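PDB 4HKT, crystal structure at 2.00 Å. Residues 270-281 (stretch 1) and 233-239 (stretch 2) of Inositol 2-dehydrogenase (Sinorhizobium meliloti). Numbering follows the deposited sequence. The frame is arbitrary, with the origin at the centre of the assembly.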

# COMPACT_ATOMS: atom_id res chain seq x y z
N PRO B 270 10.42 -0.51 6.19
CA PRO B 270 11.78 0.06 6.27
C PRO B 270 11.90 1.40 5.53
O PRO B 270 11.10 1.69 4.63
CB PRO B 270 12.68 -1.01 5.62
CG PRO B 270 11.88 -2.26 5.69
CD PRO B 270 10.44 -1.83 5.51
N PRO B 271 12.90 2.20 5.90
CA PRO B 271 13.19 3.39 5.12
C PRO B 271 13.64 3.04 3.72
O PRO B 271 13.77 1.85 3.34
CB PRO B 271 14.32 4.07 5.93
CG PRO B 271 14.98 2.94 6.67
CD PRO B 271 13.81 2.07 7.06
N LEU B 272 13.87 4.07 2.92
CA LEU B 272 14.25 3.90 1.53
C LEU B 272 15.75 3.57 1.39
O LEU B 272 16.49 3.46 2.40
CB LEU B 272 13.96 5.22 0.81
CG LEU B 272 12.53 5.73 1.05
CD1 LEU B 272 12.28 7.06 0.34
CD2 LEU B 272 11.51 4.69 0.63
N HIS B 273 16.19 3.46 0.15
CA HIS B 273 17.59 3.33 -0.16
C HIS B 273 18.36 4.54 0.37
O HIS B 273 17.84 5.69 0.36
CB HIS B 273 17.81 3.25 -1.67
CG HIS B 273 17.35 1.97 -2.30
ND1 HIS B 273 18.16 0.85 -2.40
CD2 HIS B 273 16.19 1.65 -2.93
CE1 HIS B 273 17.51 -0.10 -3.05
NE2 HIS B 273 16.32 0.37 -3.38
N ASP B 274 19.59 4.31 0.83
CA ASP B 274 20.42 5.43 1.27
C ASP B 274 20.58 6.41 0.15
O ASP B 274 20.19 7.57 0.30
CB ASP B 274 21.80 4.98 1.77
CG ASP B 274 21.72 4.18 3.06
OD1 ASP B 274 20.76 4.39 3.83
OD2 ASP B 274 22.60 3.34 3.27
N PHE B 275 21.15 5.97 -0.98
CA PHE B 275 21.44 6.92 -2.09
C PHE B 275 21.42 6.22 -3.46
O PHE B 275 20.85 5.14 -3.61
CB PHE B 275 22.75 7.68 -1.80
CG PHE B 275 22.81 9.11 -2.35
CD1 PHE B 275 21.70 9.75 -2.94
CD2 PHE B 275 24.01 9.82 -2.26
CE1 PHE B 275 21.81 11.06 -3.43
CE2 PHE B 275 24.11 11.12 -2.74
CZ PHE B 275 23.02 11.74 -3.32
N PHE B 276 22.00 6.86 -4.48
CA PHE B 276 21.87 6.37 -5.84
C PHE B 276 22.56 5.01 -6.03
O PHE B 276 22.14 4.23 -6.88
CB PHE B 276 22.41 7.41 -6.84
CG PHE B 276 23.86 7.75 -6.65
CD1 PHE B 276 24.87 6.85 -7.03
CD2 PHE B 276 24.24 8.98 -6.07
CE1 PHE B 276 26.21 7.16 -6.83
CE2 PHE B 276 25.58 9.29 -5.88
CZ PHE B 276 26.56 8.39 -6.27
N MSE B 277 23.58 4.74 -5.21
CA MSE B 277 24.39 3.54 -5.32
C MSE B 277 23.52 2.32 -5.36
O MSE B 277 23.71 1.47 -6.23
CB MSE B 277 25.41 3.37 -4.17
CG MSE B 277 26.52 4.44 -4.17
SE MSE B 277 25.95 6.18 -3.41
CE MSE B 277 25.68 5.61 -1.53
N THR B 278 22.58 2.19 -4.45
CA THR B 278 21.71 1.02 -4.48
C THR B 278 20.37 1.28 -5.11
O THR B 278 19.78 0.35 -5.62
CB THR B 278 21.51 0.32 -3.13
OG1 THR B 278 21.07 1.26 -2.16
CG2 THR B 278 22.79 -0.38 -2.66
N ARG B 279 19.86 2.51 -5.08
CA ARG B 279 18.54 2.76 -5.68
C ARG B 279 18.56 2.47 -7.18
O ARG B 279 17.58 1.92 -7.73
CB ARG B 279 18.02 4.22 -5.42
CG ARG B 279 16.86 4.65 -6.34
CD ARG B 279 15.53 4.00 -5.97
NE ARG B 279 14.38 4.36 -6.81
CZ ARG B 279 14.14 3.89 -8.04
NH1 ARG B 279 14.97 3.01 -8.60
NH2 ARG B 279 13.06 4.27 -8.71
N TYR B 280 19.65 2.82 -7.84
CA TYR B 280 19.67 2.77 -9.30
C TYR B 280 20.53 1.67 -9.97
O TYR B 280 20.83 1.75 -11.16
CB TYR B 280 20.02 4.16 -9.84
CG TYR B 280 18.87 5.16 -9.64
CD1 TYR B 280 17.63 4.95 -10.23
CD2 TYR B 280 19.04 6.33 -8.88
CE1 TYR B 280 16.57 5.84 -10.04
CE2 TYR B 280 18.01 7.25 -8.71
CZ TYR B 280 16.78 6.99 -9.28
OH TYR B 280 15.74 7.87 -9.11
N THR B 281 20.83 0.61 -9.24
CA THR B 281 21.65 -0.48 -9.79
C THR B 281 21.10 -1.05 -11.12
O THR B 281 21.86 -1.17 -12.09
CB THR B 281 21.89 -1.62 -8.80
OG1 THR B 281 20.68 -2.34 -8.64
CG2 THR B 281 22.33 -1.09 -7.46
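Stretch 2 233-239: TYGYDQR

A recurring principle of loop packing is that two irregular segments need few direct hydrogen bonds, provided that the backbone groups they bury find partners in each other, in side chains or in water. Residues 233-239 of this inositol dehydrogenase, lying against residues 270-281, illustrate it well. Stretch 2 starts as a loop and becomes a strand at Asp237; stretch 1 starts as a loop and enters a short helix at Phe276. The two stretches advance in the same sense, Pro271 facing Tyr234, Leu272 facing Gly235 and Phe275 facing Tyr236, with CA-CA separations of 5.1, 4.8 and 5.4 Å. Together they bury 529 Å².

Two backbone hydrogen bonds fix this register. Leu272 N donates to Tyr234 O at 2.9 Å, and Tyr236 N donates to His273 O, also at 2.9 Å. Between them lies Gly235, whose phi/psi of 106/-160 would jam a CB against the preceding carbonyl; such an atom would also come within 3.0 Å of both His273 O and Leu272 CB. Its absence lets the two backbones approach closely here. Water 1 extends the pattern, donating to Tyr236 O at 2.9 Å and accepting from His273 N at 3.2 Å, so both backbone polar groups of Tyr236 are satisfied.

Tyr236 is the centre of the packing, with 144 Å² covered by stretch 1. Its chi1 is t, and its CB points toward the other stretch. Phe275 presents its edge to one face of the Tyr236 ring, with centroids 4.8 Å apart and planes at 83°; Phe275 CE1 lies 3.5 Å from Tyr236 CE1. Arg279 CB approaches the ring edge, 3.8 Å from Tyr236 CD2, while Tyr280 CE2 comes within 3.7 Å of Tyr236 CE2. Nearer the start of the contact, Leu272 CD1 reaches the edge of the Tyr234 ring, 4.1 Å from Tyr234 CD1.

Farther along, side chains and solvent take over the polar pairing. Tyr280 OH donates to Gln238 OE1 across a very short 2.5 Å, and Gln238 NE2 turns back to Asp237 O at 2.9 Å, so both ends of the amide are used. Water 2 donates to Gln238 O and accepts from Arg279 NH2, each at 2.7 Å, linking strand to helix without direct contact between those two atoms. The accounting has one exception: Asp274 O, buried by the contact, lies 3.5 Å from Tyr236 CB and has no polar partner in the model.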

# COMPACT_ATOMS: atom_id res chain seq x y z
N THR B 233 15.35 12.25 6.35
CA THR B 233 15.79 11.22 7.30
C THR B 233 15.42 9.81 6.85
O THR B 233 16.11 8.85 7.19
CB THR B 233 15.23 11.44 8.71
OG1 THR B 233 13.79 11.49 8.70
CG2 THR B 233 15.78 12.68 9.28
N TYR B 234 14.36 9.72 6.06
CA TYR B 234 13.82 8.45 5.57
C TYR B 234 14.51 7.91 4.30
O TYR B 234 14.16 6.83 3.78
CB TYR B 234 12.30 8.57 5.41
CG TYR B 234 11.82 9.81 4.70
CD1 TYR B 234 11.65 9.81 3.34
CD2 TYR B 234 11.57 11.00 5.39
CE1 TYR B 234 11.24 10.95 2.66
CE2 TYR B 234 11.14 12.15 4.73
CZ TYR B 234 10.99 12.10 3.37
OH TYR B 234 10.55 13.20 2.68
N GLY B 235 15.54 8.60 3.81
CA GLY B 235 16.30 8.10 2.67
C GLY B 235 16.03 8.83 1.34
O GLY B 235 15.59 9.98 1.31
N TYR B 236 16.37 8.15 0.25
CA TYR B 236 16.45 8.74 -1.05
C TYR B 236 15.05 8.72 -1.69
O TYR B 236 14.59 7.68 -2.17
CB TYR B 236 17.44 7.96 -1.88
CG TYR B 236 17.94 8.61 -3.16
CD1 TYR B 236 18.01 10.00 -3.30
CD2 TYR B 236 18.42 7.81 -4.21
CE1 TYR B 236 18.53 10.57 -4.45
CE2 TYR B 236 18.94 8.36 -5.34
CZ TYR B 236 19.00 9.73 -5.46
OH TYR B 236 19.53 10.26 -6.60
N ASP B 237 14.37 9.85 -1.61
CA ASP B 237 12.99 9.99 -2.09
C ASP B 237 13.00 10.32 -3.56
O ASP B 237 13.57 11.28 -3.96
CB ASP B 237 12.30 11.10 -1.27
CG ASP B 237 10.78 11.13 -1.45
OD1 ASP B 237 10.22 10.40 -2.33
OD2 ASP B 237 10.16 11.92 -0.70
N GLN B 238 12.42 9.46 -4.38
CA GLN B 238 12.47 9.61 -5.82
C GLN B 238 11.12 9.23 -6.38
O GLN B 238 10.89 8.08 -6.75
CB GLN B 238 13.55 8.68 -6.45
CG GLN B 238 14.98 8.90 -5.98
CD GLN B 238 15.61 10.06 -6.69
OE1 GLN B 238 16.14 9.91 -7.79
NE2 GLN B 238 15.58 11.22 -6.06
N ARG B 239 10.21 10.19 -6.45
CA ARG B 239 8.86 9.93 -6.96
C ARG B 239 8.54 10.71 -8.20
O ARG B 239 9.00 11.83 -8.38
CB ARG B 239 7.84 10.26 -5.91
CG ARG B 239 7.74 9.18 -4.85
CD ARG B 239 6.80 9.69 -3.78
NE ARG B 239 7.46 10.62 -2.87
CZ ARG B 239 6.85 11.60 -2.21
NH1 ARG B 239 5.57 11.85 -2.40
NH2 ARG B 239 7.53 12.36 -1.36
O HOH W 1 15.09 4.89 -2.53
O HOH W 2 11.26 5.37 -6.95